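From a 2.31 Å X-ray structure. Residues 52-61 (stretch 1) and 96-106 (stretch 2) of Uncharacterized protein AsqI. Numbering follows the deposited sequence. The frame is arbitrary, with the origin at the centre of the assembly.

Stretch 1 52-61: RVSSDVRGIF
Stretch 2, residues 96-106: KLEDGISKAKE

Two α-helices of one chain, one running to Phe61 and the other from Leu97 through Glu106, pack side by side. Their N-to-C directions run the same way at an angle of 32°, and the axes approach to 10.9 Å. The register is set by three pairs of CA atoms: Val53 and Glu98 at 6.9 Å, Asp56 and Ile101 at 7.5 Å, Ile60 and Lys105 at 7.9 Å. The spacing widens toward the C-terminal end, and the contact, which buries 346 Å² in all, relies on side chains alone, with no hydrogen bond crossing it.

Stretch 2 opens with Lys96 at the N-cap position, in an extended conformation (phi/psi -112/157°). Its backbone N donates to Asp99 OD2 at 3.2 Å, and its O accepts from Asp99 N at 3.0 Å, and these two bonds span the first turn of the helix. Leu97 (chi1 m, chi2 t) is buried and points toward stretch 1, where its CD1 lies 4.1 Å from Val53 CG1; an apolar side chain suits a buried site where it meets a valine methyl. Glu98 leaves its backbone sideways; an off-well chi1 of 13°, with chi2 m, brings its end nearer, and OE1 rests 3.6 Å from Val53 CG2. This is a contact at the margin, where a carboxylate can remain partly exposed.

Gly100, one turn after Lys96, makes no contact with stretch 1. Ile101 (chi1 m, chi2 t) is the centre of the packing, a knob seated among Val53, Asp56, Val57 and Ile60. Its CD1 reaches 3.5 Å from CG1 of Val53 (chi1 t) and 3.9 Å from CG2 of Val57 (chi1 t), while its CG2 lies 3.8 Å from Asp56 CB and 4.1 Å from Ile60 CD1. A branched aliphatic side chain suits this place because its separate methyl groups touch different walls of the pocket.

Ser102 faces away from stretch 1 and turns its OG back to Glu98 O, 2.9 Å away, a bond that satisfies the hydroxyl within its own helix. Ala104 points toward stretch 1 and is buried; its CB meets CD1 of Ile60 (chi1 m, chi2 t) at 4.1 Å, and a single methyl is enough to make this apolar contact with the isoleucine.

Lys105 leaves the backbone sideways, but chi1 m with chi2 and chi3 t brings its end nearer to stretch 1, and chi4 bends to -32°. Its NZ forms a salt bridge with Asp56 OD1 at 3.0 Å. Asp56 (chi1 -85°, chi2 -23°) thus contributes its CB to the apolar pocket and its carboxylate to the ion pair, which lies at the edge of the contact, where neither charge need be buried.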

# COMPACT_ATOMS: atom_id res chain seq x y z
N ARG A 52 -16.15 -53.22 -3.71
CA ARG A 52 -15.99 -52.95 -5.14
C ARG A 52 -17.06 -52.00 -5.65
O ARG A 52 -16.98 -51.51 -6.77
CB ARG A 52 -16.00 -54.26 -5.95
CG ARG A 52 -15.19 -55.36 -5.31
CD ARG A 52 -15.38 -56.70 -6.01
NE ARG A 52 -16.64 -57.34 -5.62
CZ ARG A 52 -16.90 -57.82 -4.41
NH1 ARG A 52 -16.01 -57.74 -3.44
NH2 ARG A 52 -18.08 -58.39 -4.17
N VAL A 53 -18.07 -51.74 -4.82
CA VAL A 53 -19.00 -50.66 -5.11
C VAL A 53 -18.25 -49.34 -4.94
O VAL A 53 -18.35 -48.46 -5.78
CB VAL A 53 -20.22 -50.69 -4.18
CG1 VAL A 53 -21.25 -49.66 -4.62
CG2 VAL A 53 -20.83 -52.08 -4.15
N SER A 54 -17.49 -49.23 -3.86
CA SER A 54 -16.81 -47.97 -3.54
C SER A 54 -15.72 -47.63 -4.57
O SER A 54 -15.51 -46.46 -4.90
CB SER A 54 -16.22 -48.03 -2.12
OG SER A 54 -17.07 -48.70 -1.25
N SER A 55 -15.02 -48.64 -5.08
CA SER A 55 -13.95 -48.40 -6.04
C SER A 55 -14.48 -48.22 -7.46
O SER A 55 -13.81 -47.63 -8.31
CB SER A 55 -12.92 -49.54 -5.99
OG SER A 55 -13.56 -50.81 -5.94
N ASP A 56 -15.69 -48.71 -7.71
CA ASP A 56 -16.39 -48.41 -8.96
C ASP A 56 -16.69 -46.92 -9.01
O ASP A 56 -16.47 -46.26 -10.03
CB ASP A 56 -17.69 -49.21 -9.07
CG ASP A 56 -17.49 -50.59 -9.64
OD1 ASP A 56 -16.47 -50.79 -10.35
OD2 ASP A 56 -18.35 -51.46 -9.40
N VAL A 57 -17.17 -46.40 -7.89
CA VAL A 57 -17.55 -45.00 -7.78
C VAL A 57 -16.33 -44.09 -7.96
O VAL A 57 -16.39 -43.14 -8.74
CB VAL A 57 -18.23 -44.71 -6.42
CG1 VAL A 57 -18.40 -43.21 -6.19
CG2 VAL A 57 -19.58 -45.41 -6.35
N ARG A 58 -15.23 -44.39 -7.26
CA ARG A 58 -13.98 -43.64 -7.44
C ARG A 58 -13.47 -43.75 -8.88
O ARG A 58 -12.98 -42.77 -9.44
CB ARG A 58 -12.90 -44.14 -6.47
CG ARG A 58 -13.13 -43.76 -5.01
CD ARG A 58 -12.14 -44.47 -4.10
NE ARG A 58 -12.79 -45.45 -3.23
CZ ARG A 58 -12.24 -46.61 -2.86
NH1 ARG A 58 -11.03 -46.94 -3.29
NH2 ARG A 58 -12.92 -47.44 -2.07
N GLY A 59 -13.59 -44.93 -9.47
CA GLY A 59 -13.20 -45.13 -10.85
C GLY A 59 -13.98 -44.25 -11.81
O GLY A 59 -13.42 -43.68 -12.74
N ILE A 60 -15.28 -44.14 -11.58
CA ILE A 60 -16.15 -43.33 -12.43
C ILE A 60 -15.81 -41.84 -12.29
O ILE A 60 -15.58 -41.15 -13.28
CB ILE A 60 -17.65 -43.57 -12.11
CG1 ILE A 60 -18.03 -45.02 -12.41
CG2 ILE A 60 -18.54 -42.61 -12.90
CD1 ILE A 60 -19.40 -45.44 -11.91
N PHE A 61 -15.74 -41.36 -11.05
CA PHE A 61 -15.41 -39.95 -10.78
C PHE A 61 -14.03 -39.53 -11.29
O PHE A 61 -13.76 -38.34 -11.44
CB PHE A 61 -15.52 -39.68 -9.28
CG PHE A 61 -16.90 -39.30 -8.85
CD1 PHE A 61 -17.87 -40.27 -8.71
CD2 PHE A 61 -17.22 -37.98 -8.60
CE1 PHE A 61 -19.16 -39.93 -8.31
CE2 PHE A 61 -18.49 -37.63 -8.21
CZ PHE A 61 -19.47 -38.61 -8.06
N LYS A 96 -31.22 -50.74 -5.83
CA LYS A 96 -29.92 -50.89 -5.19
C LYS A 96 -28.79 -50.18 -5.94
O LYS A 96 -28.89 -49.94 -7.14
CB LYS A 96 -29.57 -52.37 -5.01
CG LYS A 96 -30.29 -53.02 -3.83
CD LYS A 96 -29.27 -53.54 -2.81
CE LYS A 96 -29.90 -53.74 -1.43
NZ LYS A 96 -28.86 -53.65 -0.36
N LEU A 97 -27.73 -49.87 -5.21
CA LEU A 97 -26.56 -49.17 -5.75
C LEU A 97 -25.95 -49.84 -6.96
O LEU A 97 -25.60 -49.17 -7.92
CB LEU A 97 -25.48 -49.03 -4.68
CG LEU A 97 -25.67 -47.90 -3.67
CD1 LEU A 97 -24.33 -47.51 -3.05
CD2 LEU A 97 -26.35 -46.71 -4.34
N GLU A 98 -25.80 -51.16 -6.90
CA GLU A 98 -25.17 -51.88 -8.00
C GLU A 98 -26.00 -51.74 -9.27
O GLU A 98 -25.47 -51.87 -10.38
CB GLU A 98 -24.94 -53.36 -7.66
CG GLU A 98 -25.66 -53.84 -6.43
CD GLU A 98 -24.89 -53.55 -5.16
OE1 GLU A 98 -23.75 -54.02 -5.04
OE2 GLU A 98 -25.43 -52.82 -4.30
N ASP A 99 -27.29 -51.47 -9.11
CA ASP A 99 -28.14 -51.18 -10.26
C ASP A 99 -27.72 -49.86 -10.92
O ASP A 99 -27.43 -49.82 -12.11
CB ASP A 99 -29.62 -51.14 -9.85
CG ASP A 99 -30.15 -52.50 -9.41
OD1 ASP A 99 -29.75 -53.50 -10.04
OD2 ASP A 99 -30.96 -52.57 -8.46
N GLY A 100 -27.65 -48.79 -10.13
CA GLY A 100 -27.27 -47.48 -10.66
C GLY A 100 -25.90 -47.52 -11.29
O GLY A 100 -25.66 -46.94 -12.35
N ILE A 101 -24.98 -48.22 -10.65
CA ILE A 101 -23.60 -48.24 -11.12
C ILE A 101 -23.46 -49.05 -12.41
O ILE A 101 -22.65 -48.70 -13.27
CB ILE A 101 -22.68 -48.78 -10.03
CG1 ILE A 101 -22.79 -47.89 -8.81
CG2 ILE A 101 -21.24 -48.83 -10.51
CD1 ILE A 101 -21.85 -48.26 -7.73
N SER A 102 -24.27 -50.10 -12.56
CA SER A 102 -24.32 -50.85 -13.81
C SER A 102 -24.78 -49.97 -14.97
O SER A 102 -24.13 -49.95 -16.03
CB SER A 102 -25.26 -52.05 -13.69
OG SER A 102 -24.66 -53.07 -12.92
N LYS A 103 -25.88 -49.24 -14.77
CA LYS A 103 -26.39 -48.30 -15.76
C LYS A 103 -25.32 -47.27 -16.12
O LYS A 103 -25.08 -46.97 -17.29
CB LYS A 103 -27.66 -47.59 -15.25
CG LYS A 103 -28.49 -46.91 -16.34
CD LYS A 103 -28.89 -47.89 -17.44
CE LYS A 103 -29.92 -47.32 -18.42
NZ LYS A 103 -29.31 -46.61 -19.58
N ALA A 104 -24.65 -46.77 -15.08
CA ALA A 104 -23.58 -45.79 -15.22
C ALA A 104 -22.46 -46.31 -16.12
O ALA A 104 -22.08 -45.64 -17.10
CB ALA A 104 -23.03 -45.42 -13.85
N LYS A 105 -21.92 -47.48 -15.79
CA LYS A 105 -20.85 -48.10 -16.59
C LYS A 105 -21.29 -48.23 -18.03
O LYS A 105 -20.54 -47.94 -18.96
CB LYS A 105 -20.48 -49.48 -16.05
CG LYS A 105 -19.68 -49.52 -14.75
CD LYS A 105 -18.93 -50.86 -14.65
CE LYS A 105 -18.72 -51.29 -13.21
NZ LYS A 105 -18.57 -50.10 -12.34
N GLU A 106 -22.53 -48.67 -18.19
CA GLU A 106 -23.12 -48.88 -19.49
C GLU A 106 -23.10 -47.59 -20.30
O GLU A 106 -22.59 -47.56 -21.42
CB GLU A 106 -24.54 -49.40 -19.32
CG GLU A 106 -25.29 -49.67 -20.58
CD GLU A 106 -26.64 -50.27 -20.28
OE1 GLU A 106 -27.63 -49.51 -20.17
OE2 GLU A 106 -26.69 -51.51 -20.11